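Local structure of uncharacterized protein (Parabacteroides merdae ATCC 43184, 5BMT) at residues A[147-161]-A[195-209]. The protein is of unknown function, but probably joins an OB-type domain to an immunoglobulin-like fold. Sequence-based numbering, arbitrary orientation.
Sequences PETVDGTDRVYTLCL and KESAAGKKIVSYRVK
R155 lies beside the last turn of helix 186-198 and grips E196 side-on in a salt bridge. R155 NE hydrogen-bonds E196 OE1 at 2.8 Å and R155 NH2 hydrogen-bonds E196 OE2 at 2.9 Å, with the two flat groups nearly coplanar (21°). A bend at chi3 (62°) swings R155 NE toward the E196 carboxylate. A199 CB and P147 CG flank opposite faces of the guanidinium, each offset toward its rim. E196 OE2 takes a second hydrogen bond, from Y157 OH at 2.6 Å, on its anti side and tilted out of the carboxylate plane. P147 CB rests over the centre of the Y157 ring. With an alanine here instead of E196, R155 is likely to lose its countercharge and the Y157 hydroxyl its acceptor.

Further along, strands 156-161 and 203-209 pair in parallel, from Y157 N to S205 O through to L161 N to K209 O. R207 reaches out extended, and its NE bonds T158 OG1 almost straight (176°). V150 CG2 sits over the centre of the R207 guanidinium face, 3.8 Å above its plane. On the opposite face of the sheet, Y157 CB packs against Y206 CB at 4.2 Å, and I120 adjoins Y206. A Schellman motif at G200 ends the helix. The chain then enters strand 203-214, which pairs in parallel with 153-167, consistent with an immunoglobulin-like fold.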
ATOM      1  N   PRO A 147      -8.975  18.831  -5.015  1.00 24.02           N
ATOM      2  CA  PRO A 147      -9.746  17.690  -4.493  1.00 24.14           C
ATOM      3  C   PRO A 147     -11.244  17.998  -4.594  1.00 29.60           C
ATOM      4  O   PRO A 147     -11.634  19.163  -4.775  1.00 31.79           O
ATOM      5  CB  PRO A 147      -9.250  17.561  -3.050  1.00 24.66           C
ATOM      6  CG  PRO A 147      -8.870  18.982  -2.669  1.00 28.32           C
ATOM      7  CD  PRO A 147      -8.277  19.561  -3.927  1.00 24.53           C
ATOM      8  N   GLU A 148     -12.076  16.967  -4.540  1.00 25.17           N
ATOM      9  CA  GLU A 148     -13.516  17.164  -4.718  1.00 26.16           C
ATOM     10  C   GLU A 148     -14.326  16.356  -3.719  1.00 26.70           C
ATOM     11  O   GLU A 148     -13.812  15.428  -3.102  1.00 24.25           O
ATOM     12  CB  GLU A 148     -13.911  16.784  -6.168  1.00 28.89           C
ATOM     13  CG  GLU A 148     -13.759  15.312  -6.508  1.00 40.10           C
ATOM     14  CD  GLU A 148     -13.953  14.932  -7.964  1.00 69.93           C
ATOM     15  OE1 GLU A 148     -14.937  15.394  -8.584  1.00 74.34           O
ATOM     16  OE2 GLU A 148     -13.153  14.106  -8.463  1.00 61.87           O
ATOM     17  N   THR A 149     -15.623  16.682  -3.594  1.00 25.22           N
ATOM     18  CA  THR A 149     -16.502  15.940  -2.699  1.00 25.25           C
ATOM     19  C   THR A 149     -16.881  14.615  -3.368  1.00 28.42           C
ATOM     20  O   THR A 149     -17.284  14.601  -4.531  1.00 29.75           O
ATOM     21  CB  THR A 149     -17.732  16.786  -2.315  1.00 31.13           C
ATOM     22  OG1 THR A 149     -17.272  17.999  -1.710  1.00 31.09           O
ATOM     23  CG2 THR A 149     -18.660  16.047  -1.339  1.00 28.67           C
ATOM     24  N   VAL A 150     -16.713  13.506  -2.627  1.00 26.10           N
ATOM     25  CA  VAL A 150     -17.014  12.138  -3.072  1.00 26.41           C
ATOM     26  C   VAL A 150     -17.842  11.455  -1.983  1.00 32.96           C
ATOM     27  O   VAL A 150     -17.380  11.336  -0.850  1.00 30.66           O
ATOM     28  CB  VAL A 150     -15.709  11.328  -3.366  1.00 29.40           C
ATOM     29  CG1 VAL A 150     -16.036   9.888  -3.758  1.00 29.14           C
ATOM     30  CG2 VAL A 150     -14.848  11.996  -4.437  1.00 28.51           C
ATOM     31  N   ASP A 151     -19.073  11.021  -2.325  1.00 35.14           N
ATOM     32  CA  ASP A 151     -20.005  10.322  -1.428  1.00 36.61           C
ATOM     33  C   ASP A 151     -20.115  10.949  -0.011  1.00 39.64           C
ATOM     34  O   ASP A 151     -20.070  10.237   0.993  1.00 39.64           O
ATOM     35  CB  ASP A 151     -19.607   8.831  -1.317  1.00 38.96           C
ATOM     36  CG  ASP A 151     -19.828   8.018  -2.582  1.00 54.26           C
ATOM     37  OD1 ASP A 151     -20.722   8.390  -3.382  1.00 55.92           O
ATOM     38  OD2 ASP A 151     -19.137   6.988  -2.755  1.00 59.70           O
ATOM     39  N   GLY A 152     -20.263  12.268   0.052  1.00 35.91           N
ATOM     40  CA  GLY A 152     -20.387  12.974   1.324  1.00 35.30           C
ATOM     41  C   GLY A 152     -19.092  13.330   2.031  1.00 36.48           C
ATOM     42  O   GLY A 152     -19.130  14.004   3.064  1.00 37.29           O
ATOM     43  N   THR A 153     -17.936  12.878   1.505  1.00 30.18           N
ATOM     44  CA  THR A 153     -16.629  13.212   2.079  1.00 28.43           C
ATOM     45  C   THR A 153     -16.054  14.358   1.274  1.00 29.66           C
ATOM     46  O   THR A 153     -15.974  14.274   0.054  1.00 27.01           O
ATOM     47  CB  THR A 153     -15.676  11.998   2.119  1.00 33.74           C
ATOM     48  OG1 THR A 153     -16.275  10.964   2.896  1.00 34.35           O
ATOM     49  CG2 THR A 153     -14.306  12.345   2.713  1.00 27.72           C
ATOM     50  N   ASP A 154     -15.638  15.420   1.951  1.00 28.12           N
ATOM     51  CA  ASP A 154     -15.078  16.556   1.239  1.00 27.71           C
ATOM     52  C   ASP A 154     -13.573  16.386   0.985  1.00 26.15           C
ATOM     53  O   ASP A 154     -12.888  15.620   1.673  1.00 24.46           O
ATOM     54  CB  ASP A 154     -15.345  17.852   2.026  1.00 30.33           C
ATOM     55  CG  ASP A 154     -16.815  18.237   2.100  1.00 44.35           C
ATOM     56  OD1 ASP A 154     -17.497  18.182   1.054  1.00 44.34           O
ATOM     57  OD2 ASP A 154     -17.267  18.637   3.190  1.00 52.37           O
ATOM     58  N   ARG A 155     -13.082  17.107  -0.023  1.00 22.21           N
ATOM     59  CA  ARG A 155     -11.666  17.246  -0.381  1.00 20.18           C
ATOM     60  C   ARG A 155     -10.982  15.887  -0.572  1.00 20.89           C
ATOM     61  O   ARG A 155      -9.938  15.617   0.019  1.00 21.82           O
ATOM     62  CB  ARG A 155     -10.907  18.101   0.680  1.00 20.77           C
ATOM     63  CG  ARG A 155     -11.553  19.492   0.833  1.00 24.04           C
ATOM     64  CD  ARG A 155     -10.754  20.441   1.724  1.00 25.27           C
ATOM     65  NE  ARG A 155      -9.424  20.718   1.181  1.00 25.30           N
ATOM     66  CZ  ARG A 155      -9.134  21.643   0.272  1.00 31.33           C
ATOM     67  NH1 ARG A 155     -10.091  22.432  -0.220  1.00 30.58           N
ATOM     68  NH2 ARG A 155      -7.889  21.784  -0.162  1.00 28.78           N
ATOM     69  N   VAL A 156     -11.542  15.064  -1.453  1.00 18.90           N
ATOM     70  CA  VAL A 156     -10.943  13.763  -1.766  1.00 17.05           C
ATOM     71  C   VAL A 156     -10.043  13.906  -3.008  1.00 19.09           C
ATOM     72  O   VAL A 156     -10.486  14.439  -4.045  1.00 19.39           O
ATOM     73  CB  VAL A 156     -12.062  12.728  -2.018  1.00 19.95           C
ATOM     74  CG1 VAL A 156     -11.472  11.365  -2.396  1.00 19.16           C
ATOM     75  CG2 VAL A 156     -12.996  12.602  -0.812  1.00 19.65           C
ATOM     76  N   TYR A 157      -8.793  13.433  -2.902  1.00 16.45           N
ATOM     77  CA  TYR A 157      -7.840  13.426  -4.013  1.00 15.07           C
ATOM     78  C   TYR A 157      -7.956  12.114  -4.740  1.00 19.11           C
ATOM     79  O   TYR A 157      -8.297  11.101  -4.131  1.00 18.29           O
ATOM     80  CB  TYR A 157      -6.400  13.591  -3.483  1.00 15.67           C
ATOM     81  CG  TYR A 157      -6.117  14.991  -2.989  1.00 16.54           C
ATOM     82  CD1 TYR A 157      -5.644  15.973  -3.856  1.00 17.05           C
ATOM     83  CD2 TYR A 157      -6.320  15.337  -1.652  1.00 17.89           C
ATOM     84  CE1 TYR A 157      -5.373  17.266  -3.405  1.00 19.56           C
ATOM     85  CE2 TYR A 157      -6.047  16.628  -1.189  1.00 19.11           C
ATOM     86  CZ  TYR A 157      -5.573  17.586  -2.071  1.00 22.64           C
ATOM     87  OH  TYR A 157      -5.282  18.851  -1.627  1.00 21.71           O
ATOM     88  N   THR A 158      -7.667  12.115  -6.032  1.00 17.61           N
ATOM     89  CA  THR A 158      -7.752  10.862  -6.782  1.00 16.75           C
ATOM     90  C   THR A 158      -6.391  10.507  -7.382  1.00 19.50           C
ATOM     91  O   THR A 158      -5.767  11.335  -8.069  1.00 20.97           O
ATOM     92  CB  THR A 158      -8.819  10.980  -7.894  1.00 21.62           C
ATOM     93  OG1 THR A 158     -10.099  11.160  -7.294  1.00 22.78           O
ATOM     94  CG2 THR A 158      -8.878   9.726  -8.789  1.00 21.78           C
ATOM     95  N   LEU A 159      -5.929   9.289  -7.069  1.00 15.13           N
ATOM     96  CA  LEU A 159      -4.724   8.695  -7.639  0.70 15.25           C
ATOM     97  C   LEU A 159      -5.190   7.706  -8.704  1.00 16.23           C
ATOM     98  O   LEU A 159      -6.364   7.312  -8.685  1.00 17.58           O
ATOM     99  CB  LEU A 159      -3.914   7.979  -6.549  0.70 16.02           C
ATOM    100  CG  LEU A 159      -3.022   8.840  -5.653  0.70 20.82           C
ATOM    101  CD1 LEU A 159      -3.830   9.816  -4.796  0.70 21.62           C
ATOM    102  CD2 LEU A 159      -2.183   7.959  -4.746  0.70 21.00           C
ATOM    103  N   CYS A 160      -4.315   7.338  -9.630  1.00 14.50           N
ATOM    104  CA  CYS A 160      -4.695   6.396 -10.659  0.70 14.23           C
ATOM    105  C   CYS A 160      -3.735   5.218 -10.698  1.00 17.94           C
ATOM    106  O   CYS A 160      -2.523   5.400 -10.703  1.00 17.27           O
ATOM    107  CB  CYS A 160      -4.756   7.090 -12.009  0.70 15.87           C
ATOM    108  SG  CYS A 160      -5.116   5.970 -13.373  0.70 20.00           S
ATOM    109  N   LEU A 161      -4.291   3.989 -10.747  1.00 14.18           N
ATOM    110  CA  LEU A 161      -3.463   2.786 -10.832  1.00 13.35           C
ATOM    111  C   LEU A 161      -3.757   2.087 -12.139  1.00 14.82           C
ATOM    112  O   LEU A 161      -4.933   1.801 -12.448  1.00 16.47           O
ATOM    113  CB  LEU A 161      -3.700   1.819  -9.674  1.00 13.94           C
ATOM    114  CG  LEU A 161      -2.812   0.555  -9.691  1.00 17.57           C
ATOM    115  CD1 LEU A 161      -1.336   0.891  -9.495  1.00 17.33           C
ATOM    116  CD2 LEU A 161      -3.249  -0.414  -8.616  1.00 22.17           C
ATOM    117  N   LYS A 195      -0.823  21.048   1.375  1.00 20.28           N
ATOM    118  CA  LYS A 195      -2.080  21.560   0.808  1.00 19.48           C
ATOM    119  C   LYS A 195      -3.239  21.498   1.820  1.00 23.28           C
ATOM    120  O   LYS A 195      -3.984  22.464   1.964  1.00 24.95           O
ATOM    121  CB  LYS A 195      -2.481  20.756  -0.450  1.00 21.11           C
ATOM    122  CG  LYS A 195      -1.536  20.921  -1.637  1.00 30.78           C
ATOM    123  CD  LYS A 195      -1.951  20.026  -2.799  1.00 33.11           C
ATOM    124  CE  LYS A 195      -0.997  20.096  -3.975  1.00 40.63           C
ATOM    125  NZ  LYS A 195      -1.249  21.269  -4.844  1.00 48.99           N
ATOM    126  N   GLU A 196      -3.392  20.358   2.511  1.00 18.42           N
ATOM    127  CA  GLU A 196      -4.524  20.201   3.414  1.00 18.47           C
ATOM    128  C   GLU A 196      -4.348  20.966   4.730  1.00 22.96           C
ATOM    129  O   GLU A 196      -5.356  21.499   5.227  1.00 24.76           O
ATOM    130  CB  GLU A 196      -4.847  18.722   3.646  1.00 18.82           C
ATOM    131  CG  GLU A 196      -5.439  18.079   2.389  1.00 20.09           C
ATOM    132  CD  GLU A 196      -6.563  18.900   1.778  1.00 25.08           C
ATOM    133  OE1 GLU A 196      -7.597  19.077   2.461  1.00 22.53           O
ATOM    134  OE2 GLU A 196      -6.353  19.499   0.695  1.00 24.07           O
ATOM    135  N   SER A 197      -3.112  21.100   5.267  1.00 21.28           N
ATOM    136  CA  SER A 197      -2.938  21.910   6.488  1.00 22.69           C
ATOM    137  C   SER A 197      -3.240  23.392   6.172  1.00 28.51           C
ATOM    138  O   SER A 197      -3.890  24.080   6.978  1.00 29.25           O
ATOM    139  CB  SER A 197      -1.536  21.738   7.071  1.00 27.33           C
ATOM    140  OG  SER A 197      -0.561  22.264   6.185  1.00 34.30           O
ATOM    141  N   ALA A 198      -2.864  23.860   4.962  1.00 25.50           N
ATOM    142  CA  ALA A 198      -3.159  25.237   4.526  1.00 27.24           C
ATOM    143  C   ALA A 198      -4.676  25.473   4.415  1.00 30.50           C
ATOM    144  O   ALA A 198      -5.132  26.589   4.633  1.00 31.75           O
ATOM    145  CB  ALA A 198      -2.498  25.517   3.188  1.00 28.52           C
ATOM    146  N   ALA A 199      -5.449  24.413   4.092  1.00 25.83           N
ATOM    147  CA  ALA A 199      -6.913  24.432   3.972  1.00 25.64           C
ATOM    148  C   ALA A 199      -7.590  24.264   5.352  1.00 28.89           C
ATOM    149  O   ALA A 199      -8.823  24.249   5.432  1.00 28.38           O
ATOM    150  CB  ALA A 199      -7.370  23.333   3.011  1.00 25.88           C
ATOM    151  N   GLY A 200      -6.782  24.177   6.421  1.00 26.71           N
ATOM    152  CA  GLY A 200      -7.272  24.046   7.792  1.00 26.06           C
ATOM    153  C   GLY A 200      -7.742  22.653   8.149  1.00 27.20           C
ATOM    154  O   GLY A 200      -8.578  22.494   9.046  1.00 26.50           O
ATOM    155  N   LYS A 201      -7.171  21.620   7.488  1.00 22.08           N
ATOM    156  CA  LYS A 201      -7.582  20.239   7.723  1.00 20.72           C
ATOM    157  C   LYS A 201      -6.520  19.452   8.461  1.00 21.29           C
ATOM    158  O   LYS A 201      -5.330  19.770   8.361  1.00 21.24           O
ATOM    159  CB  LYS A 201      -7.957  19.533   6.401  1.00 20.92           C
ATOM    160  CG  LYS A 201      -9.007  20.277   5.570  1.00 25.99           C
ATOM    161  CD  LYS A 201     -10.394  20.429   6.254  1.00 27.66           C
ATOM    162  CE  LYS A 201     -11.205  21.506   5.556  1.00 36.76           C
ATOM    163  NZ  LYS A 201     -12.456  21.827   6.302  1.00 39.49           N
ATOM    164  N   LYS A 202      -6.949  18.401   9.178  1.00 21.35           N
ATOM    165  CA  LYS A 202      -6.088  17.546  10.009  1.00 21.70           C
ATOM    166  C   LYS A 202      -5.853  16.169   9.384  1.00 21.84           C
ATOM    167  O   LYS A 202      -5.125  15.339   9.937  1.00 21.51           O
ATOM    168  CB  LYS A 202      -6.724  17.326  11.418  1.00 25.14           C
ATOM    169  CG  LYS A 202      -7.240  18.532  12.161  1.00 36.10           C
ATOM    170  CD  LYS A 202      -7.750  18.105  13.566  1.00 41.82           C
ATOM    171  CE  LYS A 202      -8.973  17.197  13.593  1.00 43.27           C
ATOM    172  NZ  LYS A 202     -10.173  17.867  14.153  1.00 50.15           N
ATOM    173  N   ILE A 203      -6.539  15.895   8.270  1.00 19.15           N
ATOM    174  CA  ILE A 203      -6.445  14.609   7.585  1.00 18.29           C
ATOM    175  C   ILE A 203      -6.352  14.834   6.093  1.00 19.07           C
ATOM    176  O   ILE A 203      -6.615  15.940   5.595  1.00 19.45           O
ATOM    177  CB  ILE A 203      -7.683  13.693   7.909  1.00 22.59           C
ATOM    178  CG1 ILE A 203      -9.004  14.313   7.356  1.00 24.30           C
ATOM    179  CG2 ILE A 203      -7.784  13.333   9.411  1.00 26.05           C
ATOM    180  CD1 ILE A 203     -10.125  13.306   7.055  1.00 31.48           C
ATOM    181  N   VAL A 204      -6.004  13.758   5.387  1.00 16.15           N
ATOM    182  CA  VAL A 204      -6.022  13.697   3.928  1.00 15.41           C
ATOM    183  C   VAL A 204      -6.933  12.551   3.551  1.00 16.96           C
ATOM    184  O   VAL A 204      -6.858  11.491   4.173  1.00 17.20           O
ATOM    185  CB  VAL A 204      -4.612  13.519   3.329  1.00 17.33           C
ATOM    186  CG1 VAL A 204      -4.679  13.158   1.835  1.00 17.52           C
ATOM    187  CG2 VAL A 204      -3.780  14.781   3.534  1.00 17.74           C
ATOM    188  N   SER A 205      -7.775  12.761   2.539  1.00 15.42           N
ATOM    189  CA  SER A 205      -8.668  11.738   1.993  1.00 15.17           C
ATOM    190  C   SER A 205      -8.304  11.508   0.551  1.00 17.28           C
ATOM    191  O   SER A 205      -8.123  12.477  -0.201  1.00 16.04           O
ATOM    192  CB  SER A 205     -10.129  12.176   2.081  1.00 18.34           C
ATOM    193  OG  SER A 205     -10.564  12.330   3.419  1.00 19.90           O
ATOM    194  N   TYR A 206      -8.198  10.249   0.147  1.00 15.03           N
ATOM    195  CA  TYR A 206      -7.899   9.973  -1.255  1.00 14.65           C
ATOM    196  C   TYR A 206      -8.574   8.684  -1.702  1.00 18.06           C
ATOM    197  O   TYR A 206      -9.041   7.885  -0.882  1.00 17.28           O
ATOM    198  CB  TYR A 206      -6.379   9.908  -1.507  1.00 15.02           C
ATOM    199  CG  TYR A 206      -5.737   8.626  -1.010  1.00 14.20           C
ATOM    200  CD1 TYR A 206      -5.283   8.511   0.305  1.00 16.34           C
ATOM    201  CD2 TYR A 206      -5.564   7.536  -1.859  1.00 14.05           C
ATOM    202  CE1 TYR A 206      -4.728   7.315   0.777  1.00 16.19           C
ATOM    203  CE2 TYR A 206      -4.935   6.362  -1.422  1.00 14.04           C
ATOM    204  CZ  TYR A 206      -4.569   6.236  -0.088  1.00 16.74           C
ATOM    205  OH  TYR A 206      -4.057   5.040   0.357  1.00 17.05           O
ATOM    206  N   ARG A 207      -8.631   8.491  -3.007  1.00 15.29           N
ATOM    207  CA  ARG A 207      -9.119   7.241  -3.560  1.00 14.97           C
ATOM    208  C   ARG A 207      -8.254   6.886  -4.752  1.00 16.15           C
ATOM    209  O   ARG A 207      -7.534   7.754  -5.258  1.00 16.12           O
ATOM    210  CB  ARG A 207     -10.589   7.327  -3.943  1.00 16.38           C
ATOM    211  CG  ARG A 207     -10.796   8.375  -5.017  1.00 18.18           C
ATOM    212  CD  ARG A 207     -12.254   8.473  -5.326  1.00 24.65           C
ATOM    213  NE  ARG A 207     -12.484   9.440  -6.389  1.00 25.98           N
ATOM    214  CZ  ARG A 207     -13.647   9.564  -7.015  1.00 40.45           C
ATOM    215  NH1 ARG A 207     -14.657   8.760  -6.718  1.00 33.63           N
ATOM    216  NH2 ARG A 207     -13.796  10.462  -7.972  1.00 32.71           N
ATOM    217  N   VAL A 208      -8.354   5.644  -5.223  1.00 12.94           N
ATOM    218  CA  VAL A 208      -7.575   5.177  -6.364  1.00 13.23           C
ATOM    219  C   VAL A 208      -8.530   4.784  -7.468  1.00 17.09           C
ATOM    220  O   VAL A 208      -9.393   3.931  -7.244  1.00 17.76           O
ATOM    221  CB  VAL A 208      -6.642   4.004  -5.986  1.00 15.57           C
ATOM    222  CG1 VAL A 208      -5.851   3.519  -7.211  1.00 15.53           C
ATOM    223  CG2 VAL A 208      -5.672   4.413  -4.881  1.00 15.62           C
ATOM    224  N   LYS A 209      -8.357   5.392  -8.668  1.00 13.85           N
ATOM    225  CA  LYS A 209      -9.152   5.022  -9.818  1.00 14.86           C
ATOM    226  C   LYS A 209      -8.367   4.023 -10.677  1.00 17.93           C
ATOM    227  O   LYS A 209      -7.129   3.979 -10.658  1.00 17.33           O
ATOM    228  CB  LYS A 209      -9.596   6.251 -10.587  1.00 20.10           C
ATOM    229  CG  LYS A 209      -8.618   6.916 -11.483  1.00 25.62           C
ATOM    230  CD  LYS A 209      -9.441   7.879 -12.396  1.00 25.21           C
ATOM    231  CE  LYS A 209      -8.764   8.150 -13.714  1.00 44.55           C
ATOM    232  NZ  LYS A 209      -8.653   9.608 -14.000  1.00 52.25           N
TER
HETATM  233  O   HOH W   1     -11.783  14.685   3.871  1.00 28.32           O
HETATM  234  O   HOH W   2      -7.808  15.505   1.635  1.00 18.86           O